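Local coordinates for nucleotidyl transferase AbiEii/AbiGii toxin family protein (Mycobacterium tuberculosis, PDB 6Y56) that probably acts as the nucleotidyltransferase toxin of a toxin-antitoxin pair, of a kind that checks growth by inactivating tRNA acceptor stems, at residues H30-L35 with T67-S72; L198-W203 with T264-D269; L179-Y184 with Q236-G241. One frame throughout, in Å; residues are numbered along the deposited sequence.

Interaction 1: H30-L35 with T67-S72; sequences HLLYLL and TDLDFS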
loop_
_atom_site.group_PDB
_atom_site.type_symbol
_atom_site.label_atom_id
_atom_site.label_comp_id
_atom_site.label_asym_id
_atom_site.label_seq_id
_atom_site.Cartn_x
_atom_site.Cartn_y
_atom_site.Cartn_z
ATOM N N HIS A 30 -7.991 3.903 14.107
ATOM C CA HIS A 30 -7.953 4.963 15.105
ATOM C C HIS A 30 -6.900 6.005 14.754
ATOM O O HIS A 30 -7.142 7.208 14.906
ATOM C CB HIS A 30 -7.705 4.361 16.494
ATOM C CG HIS A 30 -8.912 3.700 17.090
ATOM N ND1 HIS A 30 -9.492 2.574 16.546
ATOM C CD2 HIS A 30 -9.654 4.016 18.179
ATOM C CE1 HIS A 30 -10.543 2.226 17.271
ATOM N NE2 HIS A 30 -10.664 3.088 18.266
ATOM N N LEU A 31 -5.732 5.566 14.273
ATOM C CA LEU A 31 -4.679 6.500 13.883
ATOM C C LEU A 31 -5.114 7.335 12.688
ATOM O O LEU A 31 -4.898 8.553 12.658
ATOM C CB LEU A 31 -3.399 5.724 13.563
ATOM C CG LEU A 31 -2.122 6.487 13.173
ATOM C CD1 LEU A 31 -0.903 5.626 13.383
ATOM C CD2 LEU A 31 -2.127 6.930 11.704
ATOM N N LEU A 32 -5.741 6.696 11.699
ATOM C CA LEU A 32 -6.208 7.424 10.525
ATOM C C LEU A 32 -7.294 8.425 10.898
ATOM O O LEU A 32 -7.330 9.538 10.359
ATOM C CB LEU A 32 -6.672 6.433 9.456
ATOM C CG LEU A 32 -5.537 5.631 8.801
ATOM C CD1 LEU A 32 -6.087 4.400 8.074
ATOM C CD2 LEU A 32 -4.746 6.503 7.846
ATOM N N TYR A 33 -8.152 8.072 11.855
ATOM C CA TYR A 33 -9.126 9.037 12.360
ATOM C C TYR A 33 -8.423 10.244 12.968
ATOM O O TYR A 33 -8.764 11.396 12.675
ATOM C CB TYR A 33 -10.027 8.365 13.400
ATOM C CG TYR A 33 -10.986 9.333 14.074
ATOM C CD1 TYR A 33 -12.043 9.889 13.368
ATOM C CD2 TYR A 33 -10.824 9.701 15.404
ATOM C CE1 TYR A 33 -12.922 10.777 13.963
ATOM C CE2 TYR A 33 -11.711 10.593 16.006
ATOM C CZ TYR A 33 -12.744 11.122 15.274
ATOM O OH TYR A 33 -13.625 12.003 15.863
ATOM N N LEU A 34 -7.430 10.008 13.820
ATOM C CA LEU A 34 -6.683 11.119 14.404
ATOM C C LEU A 34 -6.088 12.020 13.329
ATOM O O LEU A 34 -6.234 13.246 13.376
ATOM C CB LEU A 34 -5.580 10.558 15.296
ATOM C CG LEU A 34 -4.569 11.605 15.759
ATOM C CD1 LEU A 34 -5.191 12.497 16.822
ATOM C CD2 LEU A 34 -3.290 10.934 16.241
ATOM N N LEU A 35 -5.419 11.429 12.339
ATOM C CA LEU A 35 -4.827 12.231 11.274
ATOM C C LEU A 35 -5.889 13.037 10.545
ATOM O O LEU A 35 -5.673 14.209 10.212
ATOM C CB LEU A 35 -4.096 11.333 10.277
ATOM C CG LEU A 35 -2.848 10.617 10.797
ATOM C CD1 LEU A 35 -2.156 9.900 9.651
ATOM C CD2 LEU A 35 -1.870 11.573 11.472
ATOM N N THR A 67 -0.185 -4.457 7.372
ATOM C CA THR A 67 0.467 -3.977 8.588
ATOM C C THR A 67 1.192 -2.659 8.406
ATOM O O THR A 67 1.735 -2.127 9.386
ATOM C CB THR A 67 1.493 -4.996 9.085
ATOM O OG1 THR A 67 2.564 -5.085 8.133
ATOM C CG2 THR A 67 0.853 -6.363 9.274
ATOM N N ASP A 68 1.270 -2.147 7.192
ATOM C CA ASP A 68 1.969 -0.901 6.967
ATOM C C ASP A 68 0.978 0.218 6.692
ATOM O O ASP A 68 -0.187 -0.003 6.357
ATOM C CB ASP A 68 3.036 -1.016 5.867
ATOM C CG ASP A 68 2.528 -1.658 4.577
ATOM O OD1 ASP A 68 1.404 -2.214 4.534
ATOM O OD2 ASP A 68 3.293 -1.612 3.580
ATOM N N LEU A 69 1.423 1.431 6.922
ATOM C CA LEU A 69 0.696 2.608 6.493
ATOM C C LEU A 69 1.613 3.355 5.546
ATOM O O LEU A 69 2.737 3.700 5.920
ATOM C CB LEU A 69 0.326 3.473 7.694
ATOM C CG LEU A 69 -0.790 2.891 8.571
ATOM C CD1 LEU A 69 -0.985 3.743 9.807
ATOM C CD2 LEU A 69 -2.109 2.774 7.806
ATOM N N ASP A 70 1.169 3.545 4.312
ATOM C CA ASP A 70 1.969 4.193 3.287
ATOM C C ASP A 70 1.241 5.443 2.835
ATOM O O ASP A 70 0.027 5.415 2.610
ATOM C CB ASP A 70 2.119 3.292 2.065
ATOM C CG ASP A 70 2.929 2.042 2.346
ATOM O OD1 ASP A 70 3.966 2.141 3.031
ATOM O OD2 ASP A 70 2.542 0.957 1.856
ATOM N N PHE A 71 1.984 6.533 2.693
ATOM C CA PHE A 71 1.438 7.786 2.217
ATOM C C PHE A 71 2.354 8.345 1.149
ATOM O O PHE A 71 3.570 8.115 1.164
ATOM C CB PHE A 71 1.330 8.832 3.331
ATOM C CG PHE A 71 0.501 8.394 4.488
ATOM C CD1 PHE A 71 -0.872 8.573 4.477
ATOM C CD2 PHE A 71 1.086 7.794 5.595
ATOM C CE1 PHE A 71 -1.658 8.161 5.548
ATOM C CE2 PHE A 71 0.307 7.378 6.669
ATOM C CZ PHE A 71 -1.063 7.550 6.646
ATOM N N SER A 72 1.764 9.097 0.225
ATOM C CA SER A 72 2.538 9.973 -0.636
ATOM C C SER A 72 2.563 11.336 0.037
ATOM O O SER A 72 1.503 11.894 0.351
ATOM C CB SER A 72 1.906 10.081 -2.019
ATOM O OG SER A 72 2.561 11.087 -2.777
#
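Leu35 N donates to Leu31 O at 2.9 Å, a helical bond that ties together two of the three leucines with which 30-35 meets strand 68-72. No polar bond crosses the contact. The helix and strand axes run within 28° of parallel, 11.8 Å apart, and the space between them is filled by side chains from both sides. Leu31 and Leu69 meet tip to tip: both methyls of Leu31 touch Leu69 CD1, with CD2 the nearer at 3.9 Å. Leu32 has its CG anti to the carbonyl carbon (chi1 -70°), and its two branches divide between two partners. CD1 lies 4.3 Å from Leu69 CD2, whereas CD2 comes to the edge of the Phe71 ring, 4.0 Å from CZ. Leu35 CD1 reaches that same CZ at 4.0 Å, so two helix methyls converge on the far corner of the ring. Leu69 and Phe71 lie on one side of a strand on which the flanking Asp68 and the intervening Asp70 turn the other way. Asp68-Leu69-Asp70 fits the Asp-x-Asp signature of nucleotidyltransferases of this fold, whose acidic pair usually holds catalytic metal. The contact itself consists entirely of buried hydrocarbon, with Phe48 and helix 76-86 also touching its leucines; shape and burial, not directional bonds, fix how the helix sits behind the probable active-site strand.

Interaction 2: L198-W203 with T264-D269; sequences LVRRLW and TDLDAD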
loop_
_atom_site.group_PDB
_atom_site.type_symbol
_atom_site.label_atom_id
_atom_site.label_comp_id
_atom_site.label_asym_id
_atom_site.label_seq_id
_atom_site.Cartn_x
_atom_site.Cartn_y
_atom_site.Cartn_z
ATOM N N LEU A 198 -3.554 2.297 -19.281
ATOM C CA LEU A 198 -3.112 3.239 -18.260
ATOM C C LEU A 198 -2.229 2.565 -17.216
ATOM O O LEU A 198 -1.186 3.117 -16.838
ATOM C CB LEU A 198 -4.340 3.878 -17.617
ATOM C CG LEU A 198 -4.061 4.824 -16.452
ATOM C CD1 LEU A 198 -3.214 6.024 -16.858
ATOM C CD2 LEU A 198 -5.400 5.287 -15.898
ATOM N N VAL A 199 -2.617 1.369 -16.761
ATOM C CA VAL A 199 -1.791 0.626 -15.812
ATOM C C VAL A 199 -0.431 0.311 -16.424
ATOM O O VAL A 199 0.614 0.486 -15.780
ATOM C CB VAL A 199 -2.514 -0.643 -15.324
ATOM C CG1 VAL A 199 -1.539 -1.543 -14.560
ATOM C CG2 VAL A 199 -3.661 -0.270 -14.416
ATOM N N ARG A 200 -0.407 -0.108 -17.690
ATOM C CA ARG A 200 0.858 -0.447 -18.327
ATOM C C ARG A 200 1.745 0.780 -18.481
ATOM O O ARG A 200 2.956 0.719 -18.216
ATOM C CB ARG A 200 0.576 -1.084 -19.686
ATOM C CG ARG A 200 1.812 -1.466 -20.489
ATOM C CD ARG A 200 1.443 -2.196 -21.787
ATOM N NE ARG A 200 0.550 -1.392 -22.608
ATOM C CZ ARG A 200 -0.623 -1.791 -23.088
ATOM N NH1 ARG A 200 -1.081 -3.017 -22.883
ATOM N NH2 ARG A 200 -1.340 -0.944 -23.809
ATOM N N ARG A 201 1.163 1.901 -18.916
ATOM C CA ARG A 201 1.915 3.144 -19.057
ATOM C C ARG A 201 2.474 3.597 -17.719
ATOM O O ARG A 201 3.669 3.899 -17.602
ATOM C CB ARG A 201 1.021 4.219 -19.689
ATOM C CG ARG A 201 1.605 5.633 -19.723
ATOM C CD ARG A 201 2.917 5.696 -20.482
ATOM N NE ARG A 201 2.796 5.244 -21.868
ATOM C CZ ARG A 201 2.708 6.052 -22.922
ATOM N NH1 ARG A 201 2.636 5.535 -24.144
ATOM N NH2 ARG A 201 2.702 7.369 -22.759
ATOM N N LEU A 202 1.631 3.617 -16.691
ATOM C CA LEU A 202 2.079 4.042 -15.370
ATOM C C LEU A 202 3.150 3.110 -14.823
ATOM O O LEU A 202 4.089 3.570 -14.168
ATOM C CB LEU A 202 0.894 4.107 -14.409
ATOM C CG LEU A 202 -0.029 5.304 -14.572
ATOM C CD1 LEU A 202 -1.254 5.106 -13.697
ATOM C CD2 LEU A 202 0.716 6.562 -14.179
ATOM N N TRP A 203 3.017 1.799 -15.060
ATOM C CA TRP A 203 4.024 0.838 -14.609
ATOM C C TRP A 203 5.397 1.188 -15.170
ATOM O O TRP A 203 6.384 1.274 -14.432
ATOM C CB TRP A 203 3.609 -0.574 -15.034
ATOM C CG TRP A 203 4.613 -1.651 -14.763
ATOM C CD1 TRP A 203 5.167 -1.979 -13.562
ATOM C CD2 TRP A 203 5.165 -2.554 -15.722
ATOM N NE1 TRP A 203 6.021 -3.044 -13.717
ATOM C CE2 TRP A 203 6.044 -3.413 -15.035
ATOM C CE3 TRP A 203 5.001 -2.718 -17.097
ATOM C CZ2 TRP A 203 6.761 -4.429 -15.676
ATOM C CZ3 TRP A 203 5.702 -3.720 -17.731
ATOM C CH2 TRP A 203 6.576 -4.565 -17.018
ATOM N N THR A 264 2.780 -7.113 -21.816
ATOM C CA THR A 264 3.689 -7.390 -22.919
ATOM C C THR A 264 3.487 -6.438 -24.083
ATOM O O THR A 264 4.420 -6.234 -24.869
ATOM C CB THR A 264 3.534 -8.846 -23.367
ATOM O OG1 THR A 264 4.726 -9.258 -24.035
ATOM C CG2 THR A 264 2.346 -9.013 -24.287
ATOM N N ASP A 265 2.305 -5.843 -24.206
ATOM C CA ASP A 265 1.980 -5.005 -25.355
ATOM C C ASP A 265 2.479 -3.576 -25.185
ATOM O O ASP A 265 1.747 -2.614 -25.431
ATOM C CB ASP A 265 0.478 -5.062 -25.646
ATOM C CG ASP A 265 -0.003 -6.469 -25.951
ATOM O OD1 ASP A 265 0.772 -7.247 -26.555
ATOM O OD2 ASP A 265 -1.151 -6.804 -25.585
ATOM N N LEU A 266 3.743 -3.437 -24.789
ATOM C CA LEU A 266 4.366 -2.128 -24.688
ATOM C C LEU A 266 4.387 -1.455 -26.051
ATOM O O LEU A 266 4.718 -2.084 -27.061
ATOM C CB LEU A 266 5.805 -2.286 -24.199
ATOM C CG LEU A 266 6.005 -2.942 -22.836
ATOM C CD1 LEU A 266 7.481 -3.122 -22.569
ATOM C CD2 LEU A 266 5.378 -2.103 -21.732
ATOM N N ASP A 267 4.037 -0.170 -26.080
ATOM C CA ASP A 267 4.109 0.578 -27.324
ATOM C C ASP A 267 5.540 1.059 -27.566
ATOM O O ASP A 267 6.452 0.803 -26.769
ATOM C CB ASP A 267 3.036 1.673 -27.382
ATOM C CG ASP A 267 3.243 2.782 -26.371
ATOM O OD1 ASP A 267 4.381 3.007 -25.918
ATOM O OD2 ASP A 267 2.238 3.454 -26.033
ATOM N N ALA A 268 5.748 1.766 -28.683
ATOM C CA ALA A 268 7.108 2.154 -29.047
ATOM C C ALA A 268 7.735 3.055 -27.985
ATOM O O ALA A 268 8.916 2.895 -27.644
ATOM C CB ALA A 268 7.121 2.828 -30.423
ATOM N N ASP A 269 6.960 3.998 -27.442
ATOM C CA ASP A 269 7.492 4.894 -26.418
ATOM C C ASP A 269 7.844 4.122 -25.149
ATOM O O ASP A 269 8.938 4.285 -24.597
ATOM C CB ASP A 269 6.477 5.990 -26.100
ATOM C CG ASP A 269 6.370 7.040 -27.202
ATOM O OD1 ASP A 269 7.307 7.173 -28.021
ATOM O OD2 ASP A 269 5.333 7.741 -27.229
HETATM O O HOH W 1 0.978 0.266 -25.090
HETATM O O HOH W 2 3.067 8.013 -25.840
#
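Arg201 NH1 and Asp267 OD2 form a salt bridge at 2.8 Å, though as a hydrogen bond it is weak, with an N-H...O angle of 128°. The oxygen lies at the edge of the guanidinium, in its plane, while the carboxylate plane is turned 76° against it. Arg201 leaves the helix with CG anti to the backbone N and is then bent at both of its next two torsions; the same guanidinium also forms a salt bridge through NE with Glu270. A water bound by Arg201 NH1 donates to Asp269 OD2 at 2.7 Å, and the other oxygen of Asp269 is held by Arg272. Asp267 is the N-cap of helix 268-273: its CG stands between the backbone N and the carbonyl carbon (chi1 67°), and OD1 accepts from the backbone N of Glu270 while OD2 remains turned to Arg201. Just ahead of the cap, Asp265 is the centre of an inverse gamma turn, and its carbonyl is presented to Arg200. Asp265 O lies over one face of that guanidinium, offset toward the rim and 3.3 Å from Arg200 NE, at an angle too poor for a hydrogen bond; a second water lies 3.0 Å from Asp265 O and accepts a weak bond from the same NE. Arg200 is extended to CD before bending, and its NH1 binds the carbonyl of Phe262. Beneath the charged ends, Leu266 CD2 rests 3.8 Å from Arg200 CG. More loosely, Leu266 CD2 lies 4.3 Å from Trp203 CZ3.

Interaction 3: L179-Y184 with Q236-G241; sequences LARDLY and QPDSIG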
loop_
_atom_site.group_PDB
_atom_site.type_symbol
_atom_site.label_atom_id
_atom_site.label_comp_id
_atom_site.label_asym_id
_atom_site.label_seq_id
_atom_site.Cartn_x
_atom_site.Cartn_y
_atom_site.Cartn_z
ATOM N N LEU A 179 7.159 -10.461 -3.388
ATOM C CA LEU A 179 6.618 -10.452 -2.035
ATOM C C LEU A 179 5.224 -11.065 -2.043
ATOM O O LEU A 179 4.377 -10.674 -2.850
ATOM C CB LEU A 179 6.536 -9.018 -1.489
ATOM C CG LEU A 179 7.795 -8.151 -1.538
ATOM C CD1 LEU A 179 7.529 -6.761 -0.943
ATOM C CD2 LEU A 179 8.967 -8.839 -0.830
ATOM N N ALA A 180 4.967 -11.996 -1.117
ATOM C CA ALA A 180 3.658 -12.644 -1.092
ATOM C C ALA A 180 2.523 -11.653 -0.866
ATOM O O ALA A 180 1.427 -11.846 -1.401
ATOM C CB ALA A 180 3.617 -13.742 -0.026
ATOM N N ARG A 181 2.750 -10.601 -0.068
ATOM C CA ARG A 181 1.682 -9.632 0.156
ATOM C C ARG A 181 1.352 -8.888 -1.128
ATOM O O ARG A 181 0.179 -8.599 -1.404
ATOM C CB ARG A 181 2.064 -8.650 1.269
ATOM C CG ARG A 181 2.300 -9.298 2.635
ATOM C CD ARG A 181 2.860 -8.285 3.630
ATOM N NE ARG A 181 3.187 -8.888 4.922
ATOM C CZ ARG A 181 3.270 -8.209 6.062
ATOM N NH1 ARG A 181 3.048 -6.903 6.075
ATOM N NH2 ARG A 181 3.576 -8.841 7.191
ATOM N N ASP A 182 2.367 -8.614 -1.949
ATOM C CA ASP A 182 2.106 -7.970 -3.232
ATOM C C ASP A 182 1.395 -8.928 -4.179
ATOM O O ASP A 182 0.499 -8.519 -4.923
ATOM C CB ASP A 182 3.407 -7.515 -3.882
ATOM C CG ASP A 182 4.014 -6.287 -3.227
ATOM O OD1 ASP A 182 3.344 -5.625 -2.409
ATOM O OD2 ASP A 182 5.194 -6.006 -3.525
ATOM N N LEU A 183 1.794 -10.206 -4.177
ATOM C CA LEU A 183 1.098 -11.199 -4.991
ATOM C C LEU A 183 -0.376 -11.284 -4.609
ATOM O O LEU A 183 -1.254 -11.333 -5.479
ATOM C CB LEU A 183 1.773 -12.558 -4.810
ATOM C CG LEU A 183 1.106 -13.762 -5.487
ATOM C CD1 LEU A 183 1.107 -13.593 -7.004
ATOM C CD2 LEU A 183 1.819 -15.039 -5.083
ATOM N N TYR A 184 -0.668 -11.316 -3.306
ATOM C CA TYR A 184 -2.054 -11.334 -2.856
ATOM C C TYR A 184 -2.825 -10.130 -3.396
ATOM O O TYR A 184 -3.957 -10.257 -3.881
ATOM C CB TYR A 184 -2.109 -11.364 -1.321
ATOM C CG TYR A 184 -3.520 -11.345 -0.805
ATOM C CD1 TYR A 184 -4.209 -10.145 -0.626
ATOM C CD2 TYR A 184 -4.193 -12.533 -0.542
ATOM C CE1 TYR A 184 -5.509 -10.125 -0.181
ATOM C CE2 TYR A 184 -5.504 -12.523 -0.094
ATOM C CZ TYR A 184 -6.155 -11.319 0.073
ATOM O OH TYR A 184 -7.466 -11.314 0.509
ATOM N N GLN A 236 8.906 -13.906 -0.952
ATOM C CA GLN A 236 9.081 -13.709 0.483
ATOM C C GLN A 236 7.724 -13.824 1.169
ATOM O O GLN A 236 6.816 -13.048 0.848
ATOM C CB GLN A 236 9.642 -12.321 0.750
ATOM C CG GLN A 236 11.131 -12.148 0.486
ATOM C CD GLN A 236 11.623 -10.777 0.932
ATOM O OE1 GLN A 236 11.097 -10.199 1.889
ATOM N NE2 GLN A 236 12.622 -10.246 0.237
ATOM N N PRO A 237 7.547 -14.743 2.123
ATOM C CA PRO A 237 6.202 -14.931 2.699
ATOM C C PRO A 237 5.742 -13.770 3.558
ATOM O O PRO A 237 4.566 -13.388 3.493
ATOM C CB PRO A 237 6.331 -16.229 3.516
ATOM C CG PRO A 237 7.656 -16.823 3.133
ATOM C CD PRO A 237 8.523 -15.702 2.664
ATOM N N ASP A 238 6.640 -13.206 4.364
ATOM C CA ASP A 238 6.337 -12.092 5.263
ATOM C C ASP A 238 5.000 -12.273 5.984
ATOM O O ASP A 238 4.123 -11.408 5.961
ATOM C CB ASP A 238 6.425 -10.747 4.542
ATOM C CG ASP A 238 6.480 -9.573 5.500
ATOM O OD1 ASP A 238 6.891 -9.763 6.671
ATOM O OD2 ASP A 238 6.113 -8.456 5.075
ATOM N N SER A 239 4.845 -13.432 6.620
ATOM C CA SER A 239 3.698 -13.700 7.491
ATOM C C SER A 239 2.356 -13.576 6.767
ATOM O O SER A 239 1.345 -13.222 7.380
ATOM C CB SER A 239 3.720 -12.821 8.748
ATOM O OG SER A 239 4.899 -13.050 9.498
ATOM N N ILE A 240 2.322 -13.866 5.462
ATOM C CA ILE A 240 1.062 -13.779 4.729
ATOM C C ILE A 240 -0.009 -14.661 5.365
ATOM O O ILE A 240 -1.190 -14.296 5.387
ATOM C CB ILE A 240 1.270 -14.058 3.220
ATOM C CG1 ILE A 240 -0.038 -13.910 2.435
ATOM C CG2 ILE A 240 1.881 -15.437 2.999
ATOM C CD1 ILE A 240 -0.525 -12.472 2.334
ATOM N N GLY A 241 0.384 -15.814 5.920
ATOM C CA GLY A 241 -0.569 -16.714 6.550
ATOM C C GLY A 241 -1.198 -16.157 7.805
ATOM O O GLY A 241 -2.286 -16.598 8.188
HETATM O O HOH W 3 5.231 -10.347 1.560
#
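Leu179 and Gln236 are joined by a single backbone bridge, their CA atoms 4.8 Å apart. Leu179 is the N-cap of helix 180-189, and the first helical N-H, Ala180 N, donates to Gln236 O at 2.9 Å in a nearly straight bond (169°). A water accepts from the next one, Arg181 N, and donates to the same Gln236 O. Beyond the bridge the chain folds into a type I' turn from Pro237 to Ile240, its two central residues, Asp238 and Ser239, both with positive phi; this brings Asp238 O round to the side chain of Arg181. Arg181, extended from CG to NE, grips that carbonyl oxygen side-on with two nitrogens, NE and NH2, each at 2.9 Å; its remaining nitrogen, NH1, is hydrogen-bonded to Thr67 OG1. The oxygen of Asp238 lies in the guanidinium plane; NE in turn lies in the carbonyl plane, whereas NH2 stands above it. The Asp238 carboxylate folds back over one face of the same guanidinium, the two planes only 8° apart, with OD2 3.0 Å from Arg181 NE. No N-H points at this oxygen, so the pair is a stacked salt bridge that would rest on charge alone. Leu179 and Gln236 lie side by side pointing the same way, the Leu179 CD2 methyl against the amide group. On the inner side, Ile240 divides its branches: CG2 meets Ala180 CB at 3.9 Å and CD1 meets Tyr184 CB at 4.1 Å. Tyr184 extends further to bond His188 through its hydroxyl and sets its ring edge-to-face with Trp252, while Ala180 also touches Met249, so the start of helix 180-189 packs beside helix 249-259; helix 163-174 borders Leu179 through Arg173.

In the fold
Interactions 1 and 3, with centres 21 Å apart, are joined directly: Arg181 NH1, on the guanidinium that holds the 236-241 turn, lies 2.8 Å from Thr67 OG1, a probable hydrogen bond. Thr67 immediately precedes the Asp-x-Asp strand of interaction 1, so the link ties the start of helix 180-189 to the lead-in of the probable active-site strand. Interaction 2 stands apart, on the opposite side of the chain's centre from interaction 1, their centres 31 Å apart. Its centre is 26 Å from that of interaction 3, with nearest atoms about 11 Å apart, yet their helices, 180-189 and 196-212, are consecutive, and their segments alternate along the chain.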